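Local coordinates for protein Phi class glutathione transferase GSTF1 (Populus tremula x Populus tremuloides, PDB 4RI6) that binds glutathione and probably catalyses its conjugation to electrophilic compounds, releasing a halide ion and forming an S-substituted glutathione, at residues 11-14 / 15-18; 34-37 / 38-41; 172-175 / 176-180; 201-204 / 205-208. One frame throughout, in Å; residues are numbered along the deposited sequence.

How the contacts relate
Every one of the four contacts is local, closed within eight or nine consecutive residues, so they follow one another in series and none nests in or crosses another. Contact 1 caps helix 14-25 after strand 5-8, beside the glutathione. Contact 2 turns the loop between strand 30-33 and helix 45-48; its centre is about 13 Å from that of contact 1, and the contacts do not touch. Contacts 3 and 4 lie on helices 164-179 and 203-214, and both reach back to contact 1: Tyr175 OH is 2.6 Å from Leu12 O, and Ser17 OG packs 3.7 Å from Val208 CG1. Asp174 and Trp205 join contacts 3 and 4, completing a triangle between the thioredoxin-like part and two C-terminal helices.

Contact 1 of 4, residues 11-14 / 15-18; sequences PLST and AVSR. With GSH (glutathione), chain C.
The glutathione site begins at a helix N-cap, where Ser13 OG accepts from Val16 N at 3.1 Å in an almost straight bond (176° at the hydrogen). The hydroxyl points there because OG lies anti to the backbone N (chi1 151°), and the same oxygen is 3.2 Å from GSH SG2, the cysteinyl sulfur in the middle of the tripeptide. Val16 CG2 packs alongside it, 3.4 Å from Ser13 OG. Replacing Ser13 by alanine would probably leave Val16 N without its capping acceptor and the ligand sulfur without the hydroxyl beside it. In the thioredoxin-like fold of this N-terminal domain, the cap starts the helix after the first strand, and Phi-class transferases carry their catalytic serine in this region. Ser17 N continues the first turn, bonding to Ser13 O at 2.9 Å, while Ser17 OG is hydrogen-bonded to Arg212. Thr14 OG1 lies 3.4 Å from GSH SG2. One water links this hydroxyl to Arg18, accepting from NH1 at 3.0 Å in the plane of the guanidinium, whose NE and NH1 are further held by Ser168 and Ser69.

Contact 2 of 4, residues 34-37 / 38-41; sequences PIDL and SKGE
Glu41 reaches back over the loop to Asp36, its OE1 accepting from Asp36 N at 2.9 Å. The bond is fairly straight at the hydrogen (166°), but the N-H arrives from above the carboxylate plane, 55° out of it. Glu41 N returns a bond to Asp36 O at 3.2 Å, so the two residues grip each other through one side-chain and one backbone acceptor. Asp36 O takes a second donor, Lys39 N at 3.1 Å, and the two N-H groups approach from opposite faces of the carbonyl plane. Ile35 CG2 packs 3.8 Å from Glu41 CB. With CG anti to the backbone N (chi1 -172°), the Asp36 carboxylate turns over the following residues: Ser38 OG donates to OD1 at 2.6 Å on its syn side, and Lys39 lays its CE 3.3 Å from OD2. Lys39 NZ stands 4.3 Å from Asp36 OD2, beyond a salt bridge. Farther out, a water donates to Glu41 OE1. An alanine in place of Glu41 would probably leave Asp36 N without this acceptor and remove the water's carboxylate mate. Gly40 N adds a weak bond to Leu37 O at 3.3 Å. Nested inside Glu41 N to Asp36 O, and with Gly40 at positive phi, it completes a Schellman motif in the loop after strand 30-33 of the thioredoxin-like domain, where Leu37 touches glutathione and the ligand-binding Gln42 and Lys43 follow directly.

Contact 3 of 4, residues 172-175 / 176-180; sequences NGDY and LVNST
Backbone hydrogen bonds, N-H of residue i+4 to the carbonyl of residue i, carry most of the link between Asn172-Tyr175 and Leu176-Thr180. Val177 N meets Gly173 O at 2.9 Å, and the bond from Ser179 N to Tyr175 O, also 2.9 Å, is more bent, with 137° at the hydrogen. The side-chain hydroxyl of Thr180 donates to Leu176 O at 2.7 Å in the carbonyl plane, on a lone pair, and is also bonded to Lys182 N. OG1 stands between the backbone N and the carbonyl carbon (chi1 79°), which turns it back toward the preceding turn. Aliphatic carbons lie against backbone oxygens of the preceding turn: Val177 CG2 is 3.3 Å from Gly173 O, and Leu176 CG 3.4 Å from Asn172 O. Ser179 OG makes a loose contact at the Tyr175 ring edge, 4.0 Å from CD1; Phe123 meets this ring edge-to-face. The buried polar ends are satisfied by other parts of the fold, Tyr175 by Leu12 and Asp174 by Trp205. Helix 164-179 thus lies against helix 93-122, where Tyr175 and Leu176 touch Val118, and against helices 14-25 and 203-214, which Tyr175 meets through Thr14 and Arg212; Leu176 and Val177 also pack on Phe186 of helix 184-187.

Contact 4 of 4, residues 201-204 / 205-208; sequences NRES and WKKV
This local contact at the N-terminal start of helix 203-214, the last helix of the chain, joins Lys206 to Asn201 and Glu203, with Arg202 at the N-cap position. The backbone N of Lys206 closes the first turn on Arg202 O at 3.0 Å, with 167° at the hydrogen, and Lys207 N to Glu203 O follows at 2.9 Å. Beyond CG the Lys206 chain is fully extended, and CG itself lies anti to the carbonyl carbon (chi1 -66°), a shape that carries the chain back past the cap. There CE comes 3.3 Å from Asn201 O, crossing the asparagine at a slant. The ammonium makes a long salt bridge, NZ to Glu203 OE2 at 3.6 Å; the bend of Glu203 at chi2 (-61°) brings the carboxylate alongside. On the inner side, Ser204 OG bonds to Glu25 of helix 14-25, which also forms a salt bridge with Arg202, while Trp205, held at NE1 by Asp174, packs on Leu170 and Pro171 of helix 164-179. The outer polar cluster is tied together by two waters. One bridges Lys206 NZ and Asn201 OD1. The other donates to Asn201 O and Glu203 OE2, and accepts from Lys206 NZ at 2.8 Å.

Contact 1 of 4, residues 11-14 / 15-18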
loop_
_atom_site.group_PDB
_atom_site.type_symbol
_atom_site.label_atom_id
_atom_site.label_comp_id
_atom_site.label_asym_id
_atom_site.label_seq_id
_atom_site.Cartn_x
_atom_site.Cartn_y
_atom_site.Cartn_z
ATOM N N PRO A 11 -14.436 12.317 10.387
ATOM C CA PRO A 11 -14.669 12.150 8.951
ATOM C C PRO A 11 -13.868 13.108 8.047
ATOM O O PRO A 11 -13.711 12.798 6.871
ATOM C CB PRO A 11 -16.171 12.375 8.813
ATOM C CG PRO A 11 -16.662 12.816 10.097
ATOM C CD PRO A 11 -15.676 12.550 11.141
ATOM N N LEU A 12 -13.308 14.193 8.561
ATOM C CA LEU A 12 -12.447 15.047 7.716
ATOM C C LEU A 12 -11.168 14.320 7.301
ATOM O O LEU A 12 -10.515 14.704 6.333
ATOM C CB LEU A 12 -12.088 16.369 8.428
ATOM C CG LEU A 12 -11.330 16.287 9.767
ATOM C CD1 LEU A 12 -9.821 16.134 9.585
ATOM C CD2 LEU A 12 -11.619 17.506 10.614
ATOM N N SER A 13 -10.811 13.251 8.010
ATOM C CA SER A 13 -9.611 12.504 7.652
ATOM C C SER A 13 -9.830 11.673 6.389
ATOM O O SER A 13 -10.829 10.980 6.245
ATOM C CB SER A 13 -9.181 11.575 8.801
ATOM O OG SER A 13 -8.503 10.417 8.298
ATOM N N THR A 14 -8.868 11.716 5.489
ATOM C CA THR A 14 -8.984 10.957 4.243
ATOM C C THR A 14 -9.026 9.464 4.494
ATOM O O THR A 14 -9.819 8.759 3.883
ATOM C CB THR A 14 -7.830 11.269 3.298
ATOM O OG1 THR A 14 -6.597 11.128 4.010
ATOM C CG2 THR A 14 -7.942 12.683 2.770
ATOM N N ALA A 15 -8.163 8.983 5.390
ATOM C CA ALA A 15 -8.132 7.559 5.689
ATOM C C ALA A 15 -9.400 7.091 6.404
ATOM O O ALA A 15 -9.896 6.003 6.148
ATOM C CB ALA A 15 -6.892 7.222 6.509
ATOM N N VAL A 16 -9.928 7.898 7.314
ATOM C CA VAL A 16 -11.234 7.580 7.900
ATOM C C VAL A 16 -12.329 7.541 6.813
ATOM O O VAL A 16 -13.175 6.657 6.794
ATOM C CB VAL A 16 -11.638 8.612 8.999
ATOM C CG1 VAL A 16 -13.068 8.349 9.503
ATOM C CG2 VAL A 16 -10.633 8.582 10.171
ATOM N N SER A 17 -12.308 8.517 5.918
ATOM C CA SER A 17 -13.300 8.601 4.845
ATOM C C SER A 17 -13.297 7.365 3.954
ATOM O O SER A 17 -14.348 6.901 3.512
ATOM C CB SER A 17 -13.061 9.858 3.989
ATOM O OG SER A 17 -13.460 11.022 4.693
ATOM N N ARG A 18 -12.112 6.838 3.691
ATOM C CA ARG A 18 -11.968 5.608 2.929
ATOM C C ARG A 18 -12.721 4.477 3.617
ATOM O O ARG A 18 -13.456 3.727 2.983
ATOM C CB ARG A 18 -10.488 5.258 2.765
ATOM C CG ARG A 18 -10.238 3.966 2.017
ATOM C CD ARG A 18 -8.740 3.650 1.855
ATOM N NE ARG A 18 -8.164 4.656 0.987
ATOM C CZ ARG A 18 -7.435 5.692 1.371
ATOM N NH1 ARG A 18 -7.094 5.871 2.643
ATOM N NH2 ARG A 18 -7.047 6.558 0.456
HETATM N N1 GSH C . -1.675 4.756 6.196
HETATM C CA1 GSH C . -2.665 5.100 7.202
HETATM C C1 GSH C . -4.063 4.597 6.904
HETATM O O11 GSH C . -4.359 4.527 5.728
HETATM O O12 GSH C . -4.857 4.241 7.805
HETATM C CB1 GSH C . -2.649 6.611 7.157
HETATM C CG1 GSH C . -3.141 7.138 8.472
HETATM C CD1 GSH C . -2.929 8.623 8.525
HETATM O OE1 GSH C . -1.928 9.175 8.112
HETATM N N2 GSH C . -3.934 9.248 9.097
HETATM C CA2 GSH C . -4.034 10.653 9.343
HETATM C C2 GSH C . -3.703 10.873 10.793
HETATM O O2 GSH C . -4.040 10.030 11.592
HETATM C CB2 GSH C . -5.475 11.030 8.974
HETATM S SG2 GSH C . -5.656 11.449 7.227
HETATM N N3 GSH C . -3.061 12.005 11.103
HETATM C CA3 GSH C . -2.753 12.389 12.464
HETATM C C3 GSH C . -1.351 12.015 12.868
HETATM O O31 GSH C . -0.642 11.368 12.068
HETATM O O32 GSH C . -0.952 12.369 13.994
HETATM O O HOH W 1 -5.544 8.372 3.139
#

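Contact 2 of 4, residues 34-37 / 38-41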
loop_
_atom_site.group_PDB
_atom_site.type_symbol
_atom_site.label_atom_id
_atom_site.label_comp_id
_atom_site.label_asym_id
_atom_site.label_seq_id
_atom_site.Cartn_x
_atom_site.Cartn_y
_atom_site.Cartn_z
ATOM N N PRO A 34 -15.182 9.830 17.889
ATOM C CA PRO A 34 -14.402 10.995 17.462
ATOM C C PRO A 34 -12.991 11.026 18.036
ATOM O O PRO A 34 -12.767 10.649 19.189
ATOM C CB PRO A 34 -15.226 12.175 17.990
ATOM C CG PRO A 34 -15.867 11.627 19.214
ATOM C CD PRO A 34 -16.201 10.197 18.891
ATOM N N ILE A 35 -12.052 11.452 17.194
ATOM C CA ILE A 35 -10.676 11.754 17.594
ATOM C C ILE A 35 -10.270 13.109 16.995
ATOM O O ILE A 35 -10.206 13.228 15.765
ATOM C CB ILE A 35 -9.678 10.667 17.090
ATOM C CG1 ILE A 35 -10.081 9.255 17.544
ATOM C CG2 ILE A 35 -8.274 11.008 17.518
ATOM C CD1 ILE A 35 -9.849 8.961 19.015
ATOM N N ASP A 36 -9.982 14.115 17.826
ATOM C CA ASP A 36 -9.660 15.461 17.322
ATOM C C ASP A 36 -8.159 15.584 17.038
ATOM O O ASP A 36 -7.354 15.663 17.950
ATOM C CB ASP A 36 -10.126 16.551 18.317
ATOM C CG ASP A 36 -9.999 17.971 17.759
ATOM O OD1 ASP A 36 -9.072 18.255 16.968
ATOM O OD2 ASP A 36 -10.839 18.822 18.136
ATOM N N LEU A 37 -7.800 15.611 15.751
ATOM C CA LEU A 37 -6.404 15.627 15.329
ATOM C C LEU A 37 -5.736 16.961 15.624
ATOM O O LEU A 37 -4.543 17.016 15.878
ATOM C CB LEU A 37 -6.292 15.302 13.829
ATOM C CG LEU A 37 -6.918 13.978 13.390
ATOM C CD1 LEU A 37 -6.825 13.770 11.869
ATOM C CD2 LEU A 37 -6.273 12.815 14.142
ATOM N N SER A 38 -6.499 18.044 15.606
ATOM C CA SER A 38 -5.938 19.344 15.943
ATOM C C SER A 38 -5.544 19.407 17.421
ATOM O O SER A 38 -4.702 20.224 17.796
ATOM C CB SER A 38 -6.922 20.470 15.611
ATOM O OG SER A 38 -7.939 20.579 16.594
ATOM N N LYS A 39 -6.144 18.549 18.253
ATOM C CA LYS A 39 -5.844 18.521 19.689
ATOM C C LYS A 39 -4.966 17.333 20.099
ATOM O O LYS A 39 -4.753 17.093 21.295
ATOM C CB LYS A 39 -7.143 18.493 20.500
ATOM C CG LYS A 39 -8.032 19.695 20.266
ATOM C CD LYS A 39 -9.291 19.628 21.113
ATOM C CE LYS A 39 -10.262 20.738 20.741
ATOM N NZ LYS A 39 -9.571 22.049 20.610
ATOM N N GLY A 40 -4.462 16.585 19.120
ATOM C CA GLY A 40 -3.537 15.496 19.408
ATOM C C GLY A 40 -4.159 14.315 20.133
ATOM O O GLY A 40 -3.449 13.540 20.789
ATOM N N GLU A 41 -5.475 14.158 20.026
ATOM C CA GLU A 41 -6.155 13.048 20.691
ATOM C C GLU A 41 -5.691 11.692 20.138
ATOM O O GLU A 41 -5.800 10.673 20.822
ATOM C CB GLU A 41 -7.677 13.206 20.561
ATOM C CG GLU A 41 -8.179 14.531 21.167
ATOM C CD GLU A 41 -9.684 14.621 21.290
ATOM O OE1 GLU A 41 -10.410 13.806 20.677
ATOM O OE2 GLU A 41 -10.144 15.511 22.043
HETATM O O HOH W 2 -10.517 11.043 21.840
#

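Contact 3 of 4, residues 172-175 / 176-180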
loop_
_atom_site.group_PDB
_atom_site.type_symbol
_atom_site.label_atom_id
_atom_site.label_comp_id
_atom_site.label_asym_id
_atom_site.label_seq_id
_atom_site.Cartn_x
_atom_site.Cartn_y
_atom_site.Cartn_z
ATOM N N ASN A 172 -8.468 11.689 -1.378
ATOM C CA ASN A 172 -7.527 12.721 -1.792
ATOM C C ASN A 172 -8.045 13.454 -3.016
ATOM O O ASN A 172 -7.871 14.666 -3.144
ATOM C CB ASN A 172 -6.141 12.145 -2.069
ATOM C CG ASN A 172 -5.397 11.814 -0.798
ATOM O OD1 ASN A 172 -5.732 12.308 0.275
ATOM N ND2 ASN A 172 -4.374 10.994 -0.911
ATOM N N GLY A 173 -8.667 12.723 -3.931
ATOM C CA GLY A 173 -9.213 13.341 -5.121
ATOM C C GLY A 173 -10.217 14.423 -4.786
ATOM O O GLY A 173 -10.179 15.525 -5.348
ATOM N N ASP A 174 -11.104 14.144 -3.835
ATOM C CA ASP A 174 -12.196 15.067 -3.561
ATOM C C ASP A 174 -11.643 16.336 -2.930
ATOM O O ASP A 174 -12.088 17.439 -3.251
ATOM C CB ASP A 174 -13.259 14.417 -2.651
ATOM C CG ASP A 174 -14.606 15.153 -2.699
ATOM O OD1 ASP A 174 -14.712 16.201 -2.055
ATOM O OD2 ASP A 174 -15.550 14.714 -3.399
ATOM N N TYR A 175 -10.648 16.203 -2.054
ATOM C CA TYR A 175 -10.083 17.405 -1.461
ATOM C C TYR A 175 -9.384 18.250 -2.524
ATOM O O TYR A 175 -9.512 19.476 -2.532
ATOM C CB TYR A 175 -9.110 17.058 -0.335
ATOM C CG TYR A 175 -9.726 16.962 1.053
ATOM C CD1 TYR A 175 -10.402 18.028 1.617
ATOM C CD2 TYR A 175 -9.583 15.807 1.814
ATOM C CE1 TYR A 175 -10.941 17.928 2.896
ATOM C CE2 TYR A 175 -10.115 15.702 3.087
ATOM C CZ TYR A 175 -10.790 16.776 3.625
ATOM O OH TYR A 175 -11.327 16.721 4.895
ATOM N N LEU A 176 -8.645 17.614 -3.426
ATOM C CA LEU A 176 -7.965 18.384 -4.461
ATOM C C LEU A 176 -8.975 19.065 -5.384
ATOM O O LEU A 176 -8.834 20.248 -5.689
ATOM C CB LEU A 176 -7.013 17.493 -5.272
ATOM C CG LEU A 176 -5.806 17.024 -4.453
ATOM C CD1 LEU A 176 -4.972 16.038 -5.239
ATOM C CD2 LEU A 176 -4.946 18.224 -3.981
ATOM N N VAL A 177 -10.001 18.337 -5.814
ATOM C CA VAL A 177 -10.965 18.903 -6.765
ATOM C C VAL A 177 -11.797 20.026 -6.149
ATOM O O VAL A 177 -12.049 21.040 -6.797
ATOM C CB VAL A 177 -11.900 17.801 -7.338
ATOM C CG1 VAL A 177 -13.024 18.386 -8.158
ATOM C CG2 VAL A 177 -11.107 16.856 -8.216
ATOM N N ASN A 178 -12.231 19.849 -4.906
ATOM C CA ASN A 178 -13.261 20.725 -4.350
ATOM C C ASN A 178 -12.757 21.722 -3.333
ATOM O O ASN A 178 -13.483 22.654 -2.982
ATOM C CB ASN A 178 -14.360 19.887 -3.718
ATOM C CG ASN A 178 -15.062 19.026 -4.721
ATOM O OD1 ASN A 178 -15.111 17.808 -4.577
ATOM N ND2 ASN A 178 -15.586 19.645 -5.763
ATOM N N SER A 179 -11.522 21.537 -2.861
ATOM C CA SER A 179 -11.001 22.403 -1.801
ATOM C C SER A 179 -9.643 23.040 -2.117
ATOM O O SER A 179 -9.094 23.752 -1.282
ATOM C CB SER A 179 -10.913 21.612 -0.489
ATOM O OG SER A 179 -12.213 21.193 -0.082
ATOM N N THR A 180 -9.112 22.815 -3.317
ATOM C CA THR A 180 -7.870 23.465 -3.735
ATOM C C THR A 180 -8.031 23.999 -5.135
ATOM O O THR A 180 -9.066 23.775 -5.762
ATOM C CB THR A 180 -6.673 22.511 -3.704
ATOM O OG1 THR A 180 -6.679 21.675 -4.874
ATOM C CG2 THR A 180 -6.685 21.678 -2.430
#

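Contact 4 of 4, residues 201-204 / 205-208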
loop_
_atom_site.group_PDB
_atom_site.type_symbol
_atom_site.label_atom_id
_atom_site.label_comp_id
_atom_site.label_asym_id
_atom_site.label_seq_id
_atom_site.Cartn_x
_atom_site.Cartn_y
_atom_site.Cartn_z
ATOM N N ASN A 201 -20.023 11.047 -7.335
ATOM C CA ASN A 201 -21.463 11.203 -7.160
ATOM C C ASN A 201 -22.198 9.941 -6.691
ATOM O O ASN A 201 -23.433 9.931 -6.616
ATOM C CB ASN A 201 -22.086 11.732 -8.467
ATOM C CG ASN A 201 -21.866 13.211 -8.625
ATOM O OD1 ASN A 201 -22.532 14.028 -7.973
ATOM N ND2 ASN A 201 -20.890 13.574 -9.432
ATOM N N ARG A 202 -21.458 8.908 -6.306
ATOM C CA ARG A 202 -22.076 7.775 -5.634
ATOM C C ARG A 202 -22.698 8.219 -4.311
ATOM O O ARG A 202 -22.153 9.080 -3.623
ATOM C CB ARG A 202 -21.055 6.680 -5.390
ATOM C CG ARG A 202 -20.527 6.116 -6.673
ATOM C CD ARG A 202 -19.575 4.977 -6.395
ATOM N NE ARG A 202 -20.228 3.779 -5.866
ATOM C CZ ARG A 202 -20.805 2.848 -6.613
ATOM N NH1 ARG A 202 -20.886 3.012 -7.927
ATOM N NH2 ARG A 202 -21.318 1.764 -6.050
ATOM N N GLU A 203 -23.830 7.622 -3.950
ATOM C CA GLU A 203 -24.516 7.997 -2.727
ATOM C C GLU A 203 -23.635 7.737 -1.512
ATOM O O GLU A 203 -23.675 8.505 -0.565
ATOM C CB GLU A 203 -25.846 7.244 -2.596
ATOM C CG GLU A 203 -26.925 7.662 -3.605
ATOM C CD GLU A 203 -27.324 9.123 -3.477
ATOM O OE1 GLU A 203 -27.162 9.705 -2.375
ATOM O OE2 GLU A 203 -27.783 9.695 -4.491
ATOM N N SER A 204 -22.812 6.687 -1.555
ATOM C CA SER A 204 -21.952 6.377 -0.412
ATOM C C SER A 204 -21.022 7.544 -0.154
ATOM O O SER A 204 -20.856 7.991 0.988
ATOM C CB SER A 204 -21.138 5.100 -0.639
ATOM O OG SER A 204 -20.295 5.231 -1.782
ATOM N N TRP A 205 -20.426 8.066 -1.220
ATOM C CA TRP A 205 -19.491 9.159 -1.069
ATOM C C TRP A 205 -20.210 10.451 -0.671
ATOM O O TRP A 205 -19.704 11.215 0.158
ATOM C CB TRP A 205 -18.665 9.354 -2.344
ATOM C CG TRP A 205 -17.549 10.353 -2.131
ATOM C CD1 TRP A 205 -17.401 11.544 -2.761
ATOM C CD2 TRP A 205 -16.471 10.256 -1.188
ATOM N NE1 TRP A 205 -16.281 12.189 -2.301
ATOM C CE2 TRP A 205 -15.701 11.425 -1.317
ATOM C CE3 TRP A 205 -16.083 9.289 -0.250
ATOM C CZ2 TRP A 205 -14.569 11.664 -0.539
ATOM C CZ3 TRP A 205 -14.945 9.524 0.500
ATOM C CH2 TRP A 205 -14.213 10.699 0.357
ATOM N N LYS A 206 -21.389 10.693 -1.227
ATOM C CA LYS A 206 -22.175 11.847 -0.809
ATOM C C LYS A 206 -22.500 11.786 0.684
ATOM O O LYS A 206 -22.495 12.816 1.365
ATOM C CB LYS A 206 -23.469 11.939 -1.613
ATOM C CG LYS A 206 -23.261 12.230 -3.067
ATOM C CD LYS A 206 -24.600 12.194 -3.748
ATOM C CE LYS A 206 -24.546 12.659 -5.144
ATOM N NZ LYS A 206 -25.940 12.593 -5.668
ATOM N N LYS A 207 -22.766 10.586 1.190
ATOM C CA LYS A 207 -23.096 10.445 2.604
ATOM C C LYS A 207 -21.876 10.745 3.469
ATOM O O LYS A 207 -22.004 11.381 4.506
ATOM C CB LYS A 207 -23.652 9.053 2.897
ATOM C CG LYS A 207 -25.023 8.845 2.294
ATOM C CD LYS A 207 -25.656 7.516 2.634
ATOM C CE LYS A 207 -27.002 7.371 1.942
ATOM N NZ LYS A 207 -27.875 6.381 2.623
ATOM N N VAL A 208 -20.698 10.323 3.030
ATOM C CA VAL A 208 -19.500 10.629 3.771
ATOM C C VAL A 208 -19.274 12.139 3.829
ATOM O O VAL A 208 -18.981 12.683 4.891
ATOM C CB VAL A 208 -18.265 9.937 3.154
ATOM C CG1 VAL A 208 -16.979 10.423 3.828
ATOM C CG2 VAL A 208 -18.390 8.407 3.260
HETATM O O HOH W 3 -25.096 14.664 -7.668
HETATM O O HOH W 4 -26.019 9.980 -6.539
#